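Local structure of DNA polymerase beta (Leishmania infantum, 4P4M) at a contact of chain A with DNA. The protein catalyses template-directed DNA synthesis from deoxynucleoside triphosphates as a family X polymerase, and probably serves in base excision repair. Numbering follows the deposited sequence.

A contact of chain A with DNA. Residues 300, 309-313, 337-338, 340. With nucleotides of chain B.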
loop_
_atom_site.group_PDB
_atom_site.type_symbol
_atom_site.label_atom_id
_atom_site.label_comp_id
_atom_site.label_asym_id
_atom_site.label_seq_id
_atom_site.Cartn_x
_atom_site.Cartn_y
_atom_site.Cartn_z
ATOM N N ARG A 300 -11.172 -7.460 11.560
ATOM C CA ARG A 300 -10.496 -6.918 12.741
ATOM C C ARG A 300 -11.471 -6.751 13.923
ATOM O O ARG A 300 -11.085 -6.909 15.085
ATOM C CB ARG A 300 -9.748 -5.613 12.404
ATOM C CG ARG A 300 -8.547 -5.873 11.474
ATOM C CD ARG A 300 -7.961 -4.613 10.809
ATOM N NE ARG A 300 -6.816 -4.991 9.973
ATOM C CZ ARG A 300 -5.826 -4.171 9.632
ATOM N NH1 ARG A 300 -5.844 -2.897 10.017
ATOM N NH2 ARG A 300 -4.821 -4.632 8.895
ATOM N N LEU A 309 -5.792 -9.120 18.549
ATOM C CA LEU A 309 -5.397 -8.009 17.680
ATOM C C LEU A 309 -4.971 -8.593 16.328
ATOM O O LEU A 309 -4.103 -9.468 16.278
ATOM C CB LEU A 309 -4.202 -7.258 18.279
ATOM C CG LEU A 309 -3.486 -6.283 17.329
ATOM C CD1 LEU A 309 -4.339 -5.049 17.112
ATOM C CD2 LEU A 309 -2.094 -5.898 17.867
ATOM N N LEU A 310 -5.592 -8.125 15.248
ATOM C CA LEU A 310 -5.204 -8.514 13.884
ATOM C C LEU A 310 -4.671 -7.304 13.101
ATOM O O LEU A 310 -5.337 -6.257 13.019
ATOM C CB LEU A 310 -6.401 -9.116 13.142
ATOM C CG LEU A 310 -6.155 -9.564 11.692
ATOM C CD1 LEU A 310 -5.121 -10.699 11.660
ATOM C CD2 LEU A 310 -7.457 -10.002 11.004
ATOM N N ASN A 311 -3.473 -7.443 12.540
ATOM C CA ASN A 311 -2.919 -6.446 11.617
ATOM C C ASN A 311 -2.089 -7.153 10.536
ATOM O O ASN A 311 -2.151 -8.381 10.416
ATOM C CB ASN A 311 -2.108 -5.366 12.372
ATOM C CG ASN A 311 -0.952 -5.951 13.167
ATOM O OD1 ASN A 311 -0.386 -6.972 12.783
ATOM N ND2 ASN A 311 -0.600 -5.306 14.289
ATOM N N GLU A 312 -1.332 -6.402 9.735
ATOM C CA GLU A 312 -0.561 -7.047 8.666
ATOM C C GLU A 312 0.579 -7.904 9.199
ATOM O O GLU A 312 1.060 -8.807 8.503
ATOM C CB GLU A 312 -0.015 -6.029 7.647
ATOM C CG GLU A 312 0.863 -4.919 8.246
ATOM C CD GLU A 312 0.074 -3.646 8.539
ATOM O OE1 GLU A 312 -0.985 -3.718 9.208
ATOM O OE2 GLU A 312 0.514 -2.567 8.083
ATOM N N TYR A 313 1.005 -7.623 10.429
ATOM C CA TYR A 313 2.177 -8.279 11.000
ATOM C C TYR A 313 1.866 -9.602 11.691
ATOM O O TYR A 313 2.748 -10.461 11.822
ATOM C CB TYR A 313 2.901 -7.333 11.958
ATOM C CG TYR A 313 3.312 -6.041 11.294
ATOM C CD1 TYR A 313 4.207 -6.047 10.231
ATOM C CD2 TYR A 313 2.806 -4.814 11.723
ATOM C CE1 TYR A 313 4.584 -4.862 9.602
ATOM C CE2 TYR A 313 3.185 -3.627 11.103
ATOM C CZ TYR A 313 4.082 -3.663 10.047
ATOM O OH TYR A 313 4.490 -2.499 9.416
ATOM N N ASN A 337 1.433 3.002 17.274
ATOM C CA ASN A 337 0.722 1.808 16.836
ATOM C C ASN A 337 0.613 0.860 18.026
ATOM O O ASN A 337 1.035 1.208 19.127
ATOM C CB ASN A 337 1.449 1.157 15.647
ATOM C CG ASN A 337 2.891 0.780 15.970
ATOM O OD1 ASN A 337 3.208 0.397 17.094
ATOM N ND2 ASN A 337 3.772 0.880 14.972
ATOM N N ALA A 338 0.057 -0.329 17.816
ATOM C CA ALA A 338 -0.145 -1.285 18.906
ATOM C C ALA A 338 1.157 -1.792 19.550
ATOM O O ALA A 338 1.130 -2.342 20.655
ATOM C CB ALA A 338 -0.998 -2.478 18.421
ATOM N N GLU A 340 4.777 -2.037 17.279
ATOM C CA GLU A 340 5.733 -2.529 16.285
ATOM C C GLU A 340 6.757 -1.453 15.921
ATOM O O GLU A 340 6.425 -0.267 15.842
ATOM C CB GLU A 340 5.012 -2.954 14.988
ATOM C CG GLU A 340 3.984 -4.051 15.138
ATOM C CD GLU A 340 2.553 -3.525 15.194
ATOM O OE1 GLU A 340 1.685 -4.289 15.649
ATOM O OE2 GLU A 340 2.293 -2.373 14.775
ATOM P P DT B 2 -8.037 -2.721 16.297
ATOM O OP1 DT B 2 -7.734 -4.055 16.862
ATOM O OP2 DT B 2 -8.413 -1.598 17.188
ATOM O "O5'" DT B 2 -6.791 -2.228 15.432
ATOM C "C5'" DT B 2 -6.204 -3.141 14.507
ATOM C "C4'" DT B 2 -5.253 -2.385 13.600
ATOM O "O4'" DT B 2 -6.003 -1.513 12.714
ATOM C "C3'" DT B 2 -4.215 -1.506 14.311
ATOM O "O3'" DT B 2 -2.956 -2.185 14.180
ATOM C "C2'" DT B 2 -4.266 -0.185 13.538
ATOM C "C1'" DT B 2 -5.081 -0.539 12.289
ATOM N N1 DT B 2 -5.768 0.631 11.639
ATOM C C2 DT B 2 -5.544 0.866 10.294
ATOM O O2 DT B 2 -4.830 0.180 9.587
ATOM N N3 DT B 2 -6.192 1.951 9.781
ATOM C C4 DT B 2 -7.032 2.811 10.455
ATOM O O4 DT B 2 -7.554 3.761 9.875
ATOM C C5 DT B 2 -7.236 2.517 11.853
ATOM C C7 DT B 2 -8.133 3.403 12.684
ATOM C C6 DT B 2 -6.600 1.458 12.377
ATOM P P DA B 3 -1.576 -1.479 14.617
ATOM O OP1 DA B 3 -0.626 -2.548 15.009
ATOM O OP2 DA B 3 -1.879 -0.367 15.548
ATOM O "O5'" DA B 3 -1.063 -0.797 13.272
ATOM C "C5'" DA B 3 -0.768 -1.602 12.133
ATOM C "C4'" DA B 3 -0.266 -0.702 11.020
ATOM O "O4'" DA B 3 -1.365 0.092 10.509
ATOM C "C3'" DA B 3 0.820 0.272 11.468
ATOM O "O3'" DA B 3 1.972 -0.036 10.716
ATOM C "C2'" DA B 3 0.278 1.645 11.076
ATOM C "C1'" DA B 3 -0.860 1.340 10.104
ATOM N N9 DA B 3 -1.912 2.351 10.197
ATOM C C8 DA B 3 -2.694 2.612 11.289
ATOM N N7 DA B 3 -3.552 3.592 11.104
ATOM C C5 DA B 3 -3.309 4.008 9.804
ATOM C C6 DA B 3 -3.884 5.023 9.016
ATOM N N6 DA B 3 -4.869 5.828 9.454
ATOM N N1 DA B 3 -3.402 5.181 7.761
ATOM C C2 DA B 3 -2.414 4.378 7.335
ATOM N N3 DA B 3 -1.792 3.397 7.990
ATOM C C4 DA B 3 -2.293 3.256 9.231
ATOM P P DC B 4 3.374 0.706 11.000
ATOM O OP1 DC B 4 4.439 -0.321 10.947
ATOM O OP2 DC B 4 3.229 1.568 12.197
ATOM O "O5'" DC B 4 3.543 1.680 9.743
ATOM C "C5'" DC B 4 3.549 1.154 8.411
ATOM C "C4'" DC B 4 3.975 2.220 7.418
ATOM O "O4'" DC B 4 2.863 3.143 7.233
ATOM C "C3'" DC B 4 5.190 3.056 7.815
ATOM O "O3'" DC B 4 5.949 3.222 6.613
ATOM C "C2'" DC B 4 4.570 4.353 8.353
ATOM C "C1'" DC B 4 3.242 4.454 7.586
ATOM N N1 DC B 4 2.095 5.032 8.377
ATOM C C2 DC B 4 1.294 6.001 7.769
ATOM O O2 DC B 4 1.569 6.347 6.612
ATOM N N3 DC B 4 0.253 6.542 8.457
ATOM C C4 DC B 4 0.000 6.132 9.703
ATOM N N4 DC B 4 -1.044 6.697 10.333
ATOM C C5 DC B 4 0.808 5.142 10.351
ATOM C C6 DC B 4 1.835 4.615 9.658
HETATM O O HOH W 1 -7.996 -6.517 15.610
HETATM O O HOH W 2 -3.044 -2.084 9.081
#
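Strand 308-310 of the family X polymerase thumb runs extended into Asn311 before the chain turns helical at Glu312 and Tyr313, while Asn337 is again extended and Ala338 helical, so that two loops meet three consecutive paired nucleotides of chain B mainly at phosphates, suggesting largely sequence-independent binding. Asn311 and Asn337 both have CG wedged between the backbone N and C (chi1 59° and 58°). Asn311 ND2 donates a hydrogen bond to the DA3 phosphate oxygen OP1 (2.9 Å), which lies off the amide plane, and another to Glu340 OE1; its OD1 takes the Tyr313 N-H from above the carbonyl plane, fixing the amide rotation. Both carboxylate oxygens of Glu340 straddle DA3 OP1, with OE2 2.9 Å away, an approach likely repulsive between anions, so a proton may be shared there. The backbone N-H of Ala338 donates a hydrogen bond from N to DA3 OP2 at 3.0 Å. Asn337 ND2 donates nearly straight (167°) to DC4 OP2, which lies in its amide plane, and also to the Glu340 carbonyl on a lone pair; its OD1 accepts the Glu340 N-H, locking the flat group. Tyr313 brings its hydroxyl OH to DC4 OP1 at 2.7 Å, while Glu312 CG sits over the centre of one ring face. Arg300 extends from helix 293-305 along the minor-groove side, where NH1 makes a weak 3.3 Å bond to the DT2 base oxygen O2. Water 2, at the guanidinium edge and in its plane, joins NH1 and NH2 to Glu312 OE1, DT2 O2 and the DA3 sugar oxygen O4'. Water 1 links Leu310 N and the Arg300 carbonyl to DT2 OP1, and Leu309 CD1 packs against DT2 C5' at 3.7 Å.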